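Local structure of intracellular exo-alpha-(1->5)-L-arabinofuranosidase (Bifidobacterium longum, 2Y2W) at residues D[106-120]-D[160-172]. The protein hydrolyses terminal non-reducing alpha-L-arabinofuranosyl bonds in arabinan and arabinoxylan, helping to break down plant cell-wall polysaccharide. Sequence-based numbering, arbitrary orientation.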
loop_
_atom_site.group_PDB
_atom_site.type_symbol
_atom_site.label_atom_id
_atom_site.label_comp_id
_atom_site.label_asym_id
_atom_site.label_seq_id
_atom_site.Cartn_x
_atom_site.Cartn_y
_atom_site.Cartn_z
ATOM N N THR D 106 -4.751 -23.345 -27.098
ATOM C CA THR D 106 -5.634 -22.278 -27.576
ATOM C C THR D 106 -5.384 -20.945 -26.878
ATOM O O THR D 106 -5.639 -19.882 -27.444
ATOM C CB THR D 106 -7.106 -22.643 -27.350
ATOM O OG1 THR D 106 -7.305 -22.947 -25.963
ATOM C CG2 THR D 106 -7.513 -23.842 -28.202
ATOM N N CYS D 107 -4.905 -21.013 -25.640
ATOM C CA CYS D 107 -4.741 -19.838 -24.790
ATOM C C CYS D 107 -3.538 -20.039 -23.885
ATOM O O CYS D 107 -3.410 -21.073 -23.240
ATOM C CB CYS D 107 -6.004 -19.616 -23.952
ATOM S SG CYS D 107 -5.921 -18.227 -22.802
ATOM N N VAL D 108 -2.655 -19.046 -23.843
ATOM C CA VAL D 108 -1.409 -19.158 -23.089
ATOM C C VAL D 108 -1.311 -18.082 -22.011
ATOM O O VAL D 108 -1.504 -16.893 -22.283
ATOM C CB VAL D 108 -0.163 -19.088 -24.013
ATOM C CG1 VAL D 108 1.108 -19.374 -23.223
ATOM C CG2 VAL D 108 -0.289 -20.064 -25.172
ATOM N N ARG D 109 -1.008 -18.514 -20.791
ATOM C CA ARG D 109 -0.876 -17.620 -19.647
ATOM C C ARG D 109 0.532 -17.025 -19.592
ATOM O O ARG D 109 1.527 -17.735 -19.773
ATOM C CB ARG D 109 -1.220 -18.369 -18.358
ATOM C CG ARG D 109 -1.301 -17.508 -17.112
ATOM C CD ARG D 109 -2.051 -18.236 -16.018
ATOM N NE ARG D 109 -2.023 -17.507 -14.754
ATOM C CZ ARG D 109 -1.287 -17.855 -13.704
ATOM N NH1 ARG D 109 -0.511 -18.931 -13.754
ATOM N NH2 ARG D 109 -1.331 -17.124 -12.597
ATOM N N TYR D 110 0.600 -15.718 -19.344
ATOM C CA TYR D 110 1.838 -14.946 -19.438
ATOM C C TYR D 110 1.742 -13.719 -18.527
ATOM O O TYR D 110 0.656 -13.157 -18.379
ATOM C CB TYR D 110 2.052 -14.511 -20.892
ATOM C CG TYR D 110 3.339 -13.757 -21.160
ATOM C CD1 TYR D 110 4.548 -14.433 -21.331
ATOM C CD2 TYR D 110 3.344 -12.368 -21.255
ATOM C CE1 TYR D 110 5.727 -13.744 -21.575
ATOM C CE2 TYR D 110 4.518 -11.670 -21.500
ATOM C CZ TYR D 110 5.706 -12.363 -21.660
ATOM O OH TYR D 110 6.872 -11.673 -21.904
ATOM N N PRO D 111 2.868 -13.302 -17.904
ATOM C CA PRO D 111 4.194 -13.921 -17.900
ATOM C C PRO D 111 4.502 -14.727 -16.630
ATOM O O PRO D 111 5.653 -15.106 -16.414
ATOM C CB PRO D 111 5.124 -12.711 -17.984
ATOM C CG PRO D 111 4.385 -11.624 -17.251
ATOM C CD PRO D 111 2.906 -11.980 -17.249
ATOM N N GLY D 112 3.486 -14.978 -15.806
ATOM C CA GLY D 112 3.676 -15.662 -14.529
ATOM C C GLY D 112 2.382 -15.923 -13.775
ATOM O O GLY D 112 1.328 -15.436 -14.170
ATOM N N GLY D 113 2.448 -16.690 -12.688
ATOM C CA GLY D 113 3.693 -17.284 -12.199
ATOM C C GLY D 113 4.407 -16.402 -11.198
ATOM O O GLY D 113 4.255 -15.180 -11.221
ATOM N N ASN D 114 5.192 -17.028 -10.324
ATOM C CA ASN D 114 5.958 -16.322 -9.293
ATOM C C ASN D 114 6.753 -15.131 -9.819
ATOM O O ASN D 114 6.935 -14.136 -9.112
ATOM C CB ASN D 114 6.899 -17.289 -8.575
ATOM C CG ASN D 114 6.166 -18.419 -7.891
ATOM O OD1 ASN D 114 4.937 -18.424 -7.816
ATOM N ND2 ASN D 114 6.919 -19.389 -7.383
ATOM N N PHE D 115 7.215 -15.250 -11.062
ATOM C CA PHE D 115 7.977 -14.207 -11.746
ATOM C C PHE D 115 7.292 -12.841 -11.695
ATOM O O PHE D 115 7.940 -11.836 -11.419
ATOM C CB PHE D 115 8.248 -14.627 -13.204
ATOM C CG PHE D 115 8.834 -13.538 -14.059
ATOM C CD1 PHE D 115 10.188 -13.225 -13.983
ATOM C CD2 PHE D 115 8.034 -12.824 -14.944
ATOM C CE1 PHE D 115 10.736 -12.213 -14.778
ATOM C CE2 PHE D 115 8.570 -11.812 -15.740
ATOM C CZ PHE D 115 9.924 -11.507 -15.656
ATOM N N VAL D 116 5.985 -12.822 -11.951
ATOM C CA VAL D 116 5.217 -11.580 -12.124
ATOM C C VAL D 116 5.115 -10.718 -10.855
ATOM O O VAL D 116 4.947 -9.500 -10.949
ATOM C CB VAL D 116 3.803 -11.857 -12.730
ATOM C CG1 VAL D 116 2.842 -12.407 -11.684
ATOM C CG2 VAL D 116 3.225 -10.608 -13.380
ATOM N N SER D 117 5.243 -11.348 -9.686
ATOM C CA SER D 117 5.113 -10.659 -8.398
ATOM C C SER D 117 6.196 -9.606 -8.110
ATOM O O SER D 117 6.018 -8.757 -7.235
ATOM C CB SER D 117 5.037 -11.673 -7.254
ATOM O OG SER D 117 3.803 -12.369 -7.294
ATOM N N ASN D 118 7.305 -9.662 -8.843
ATOM C CA ASN D 118 8.329 -8.620 -8.764
ATOM C C ASN D 118 8.778 -8.161 -10.152
ATOM O O ASN D 118 9.969 -7.987 -10.419
ATOM C CB ASN D 118 9.511 -9.063 -7.882
ATOM C CG ASN D 118 10.435 -10.052 -8.574
ATOM O OD1 ASN D 118 11.634 -9.805 -8.693
ATOM N ND2 ASN D 118 9.885 -11.172 -9.033
ATOM N N TYR D 119 7.797 -7.943 -11.024
ATOM C CA TYR D 119 8.045 -7.609 -12.419
ATOM C C TYR D 119 7.432 -6.264 -12.798
ATOM O O TYR D 119 6.265 -6.004 -12.511
ATOM C CB TYR D 119 7.500 -8.730 -13.312
ATOM C CG TYR D 119 7.567 -8.463 -14.796
ATOM C CD1 TYR D 119 8.789 -8.246 -15.438
ATOM C CD2 TYR D 119 6.407 -8.443 -15.565
ATOM C CE1 TYR D 119 8.850 -8.006 -16.808
ATOM C CE2 TYR D 119 6.457 -8.206 -16.933
ATOM C CZ TYR D 119 7.680 -7.990 -17.545
ATOM O OH TYR D 119 7.719 -7.756 -18.895
ATOM N N ASN D 120 8.232 -5.412 -13.433
ATOM C CA ASN D 120 7.755 -4.125 -13.943
ATOM C C ASN D 120 7.490 -4.234 -15.444
ATOM O O ASN D 120 8.423 -4.408 -16.229
ATOM C CB ASN D 120 8.773 -3.018 -13.661
ATOM C CG ASN D 120 9.290 -3.044 -12.236
ATOM O OD1 ASN D 120 8.515 -2.989 -11.277
ATOM N ND2 ASN D 120 10.609 -3.121 -12.087
ATOM N N GLY D 160 -1.476 -18.207 -33.014
ATOM C CA GLY D 160 -2.932 -18.221 -33.130
ATOM C C GLY D 160 -3.587 -18.431 -31.777
ATOM O O GLY D 160 -4.762 -18.803 -31.692
ATOM N N THR D 161 -2.822 -18.188 -30.716
ATOM C CA THR D 161 -3.291 -18.393 -29.351
ATOM C C THR D 161 -3.753 -17.090 -28.718
ATOM O O THR D 161 -3.212 -16.025 -29.007
ATOM C CB THR D 161 -2.193 -19.016 -28.451
ATOM O OG1 THR D 161 -0.969 -18.285 -28.607
ATOM C CG2 THR D 161 -1.952 -20.474 -28.811
ATOM N N GLU D 162 -4.761 -17.196 -27.856
ATOM C CA GLU D 162 -5.236 -16.099 -27.021
ATOM C C GLU D 162 -4.235 -15.857 -25.886
ATOM O O GLU D 162 -3.531 -16.781 -25.470
ATOM C CB GLU D 162 -6.601 -16.480 -26.450
ATOM C CG GLU D 162 -7.340 -15.398 -25.672
ATOM C CD GLU D 162 -8.653 -15.902 -25.083
ATOM O OE1 GLU D 162 -9.050 -17.053 -25.380
ATOM O OE2 GLU D 162 -9.293 -15.146 -24.318
ATOM N N ILE D 163 -4.172 -14.620 -25.396
ATOM C CA ILE D 163 -3.286 -14.265 -24.280
ATOM C C ILE D 163 -4.056 -14.125 -22.971
ATOM O O ILE D 163 -5.096 -13.468 -22.920
ATOM C CB ILE D 163 -2.500 -12.951 -24.542
ATOM C CG1 ILE D 163 -1.631 -13.082 -25.793
ATOM C CG2 ILE D 163 -1.639 -12.579 -23.329
ATOM C CD1 ILE D 163 -1.021 -11.781 -26.262
ATOM N N MET D 164 -3.535 -14.755 -21.923
ATOM C CA MET D 164 -4.054 -14.588 -20.573
ATOM C C MET D 164 -3.017 -13.820 -19.747
ATOM O O MET D 164 -2.040 -14.393 -19.259
ATOM C CB MET D 164 -4.363 -15.951 -19.951
ATOM C CG MET D 164 -5.275 -15.890 -18.737
ATOM S SD MET D 164 -5.192 -17.388 -17.737
ATOM C CE MET D 164 -5.954 -18.596 -18.821
ATOM N N LEU D 165 -3.231 -12.514 -19.609
ATOM C CA LEU D 165 -2.215 -11.635 -19.038
ATOM C C LEU D 165 -2.337 -11.485 -17.530
ATOM O O LEU D 165 -3.377 -11.082 -17.018
ATOM C CB LEU D 165 -2.235 -10.262 -19.721
ATOM C CG LEU D 165 -1.033 -9.329 -19.536
ATOM C CD1 LEU D 165 0.295 -10.045 -19.755
ATOM C CD2 LEU D 165 -1.151 -8.142 -20.477
ATOM N N ALA D 166 -1.258 -11.820 -16.830
ATOM C CA ALA D 166 -1.187 -11.673 -15.385
ATOM C C ALA D 166 -0.467 -10.378 -15.030
ATOM O O ALA D 166 0.553 -10.040 -15.639
ATOM C CB ALA D 166 -0.479 -12.859 -14.771
ATOM N N VAL D 167 -1.005 -9.655 -14.051
ATOM C CA VAL D 167 -0.388 -8.408 -13.589
ATOM C C VAL D 167 0.213 -8.560 -12.195
ATOM O O VAL D 167 -0.256 -9.373 -11.393
ATOM C CB VAL D 167 -1.373 -7.200 -13.618
ATOM C CG1 VAL D 167 -1.652 -6.760 -15.057
ATOM C CG2 VAL D 167 -2.672 -7.519 -12.876
ATOM N N ASN D 168 1.255 -7.776 -11.926
ATOM C CA ASN D 168 1.918 -7.738 -10.626
ATOM C C ASN D 168 0.963 -7.268 -9.530
ATOM O O ASN D 168 0.360 -6.199 -9.639
ATOM C CB ASN D 168 3.144 -6.814 -10.698
ATOM C CG ASN D 168 4.026 -6.879 -9.449
ATOM O OD1 ASN D 168 3.556 -7.140 -8.343
ATOM N ND2 ASN D 168 5.315 -6.620 -9.629
ATOM N N MET D 169 0.817 -8.082 -8.490
ATOM C CA MET D 169 0.108 -7.672 -7.280
ATOM C C MET D 169 1.003 -7.835 -6.051
ATOM O O MET D 169 0.560 -7.654 -4.917
ATOM C CB MET D 169 -1.205 -8.443 -7.112
ATOM C CG MET D 169 -2.282 -8.092 -8.139
ATOM S SD MET D 169 -2.994 -6.437 -7.987
ATOM C CE MET D 169 -3.807 -6.579 -6.394
ATOM N N GLY D 170 2.270 -8.164 -6.296
ATOM C CA GLY D 170 3.270 -8.307 -5.246
ATOM C C GLY D 170 3.952 -6.998 -4.893
ATOM O O GLY D 170 3.651 -6.401 -3.857
ATOM N N THR D 171 4.875 -6.558 -5.748
ATOM C CA THR D 171 5.582 -5.287 -5.541
ATOM C C THR D 171 4.756 -4.106 -6.045
ATOM O O THR D 171 4.942 -2.973 -5.600
ATOM C CB THR D 171 6.994 -5.264 -6.204
ATOM O OG1 THR D 171 6.878 -5.421 -7.624
ATOM C CG2 THR D 171 7.885 -6.362 -5.644
ATOM N N ARG D 172 3.843 -4.387 -6.971
ATOM C CA ARG D 172 2.963 -3.376 -7.560
ATOM C C ARG D 172 1.484 -3.715 -7.359
ATOM O O ARG D 172 1.151 -4.625 -6.594
ATOM C CB ARG D 172 3.295 -3.193 -9.042
ATOM C CG ARG D 172 4.395 -2.183 -9.261
ATOM C CD ARG D 172 5.392 -2.629 -10.306
ATOM N NE ARG D 172 5.020 -2.259 -11.670
ATOM C CZ ARG D 172 5.093 -1.030 -12.176
ATOM N NH1 ARG D 172 5.487 -0.004 -11.432
ATOM N NH2 ARG D 172 4.746 -0.823 -13.433
HETATM O O HOH W 1 1.559 -11.335 -8.063
HETATM O O HOH W 2 4.358 -4.670 -13.695
HETATM O O HOH W 3 9.102 -4.644 -9.229
#
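The guanidinium of Arg109 has the sulfur of Met164 at its edge, near its plane, and Gly112 O over the centre of one face. Met164 SD lies 3.7 Å from Arg109 CD; the first two torsions of the flexible thioether, both near anti, carry SD alongside the methylenes, leaving the charged end to Glu340, the probable nucleophile, and Asn214, while the bend at chi3 (-68°) turns Met164 CE to Cys107 SG, 4.0 Å away. The ring of Tyr110 takes Pro111 CB over one face, the proline following a cis peptide bond, and Leu165 CD1 at its edge, 4.1 Å from Tyr110 CD2. The amide plane of Asn120 stands 84° from the guanidinium of Arg172, whose one face is met by Asn120 CB; water 2 lies in plane at its edge and bridges Arg172 NE to Tyr119 O.

Strands 107-110 and 162-167 are the neighbouring second and third staves of the eight-stranded parallel (beta/alpha)8 barrel of this family 51 hydrolase. Five backbone bonds run along the pair, from Glu162 N to the O of Thr106, just before the first strand, through to Ala166 N to Tyr110 O (2.8 Å). Near the end of strand 162-167, small Ala166 lets its CB approach Gly112 O, beyond the end of strand 107-110, to 3.2 Å.

Asn168 suits the loop junction because its amide both gives and accepts: ND2 donates almost straight (176°) to Tyr119 O, 3.1 Å away, and to Thr171 OG1, while OD1 receives Arg172 N. Beside it, Thr171 N bonds Ser117 O.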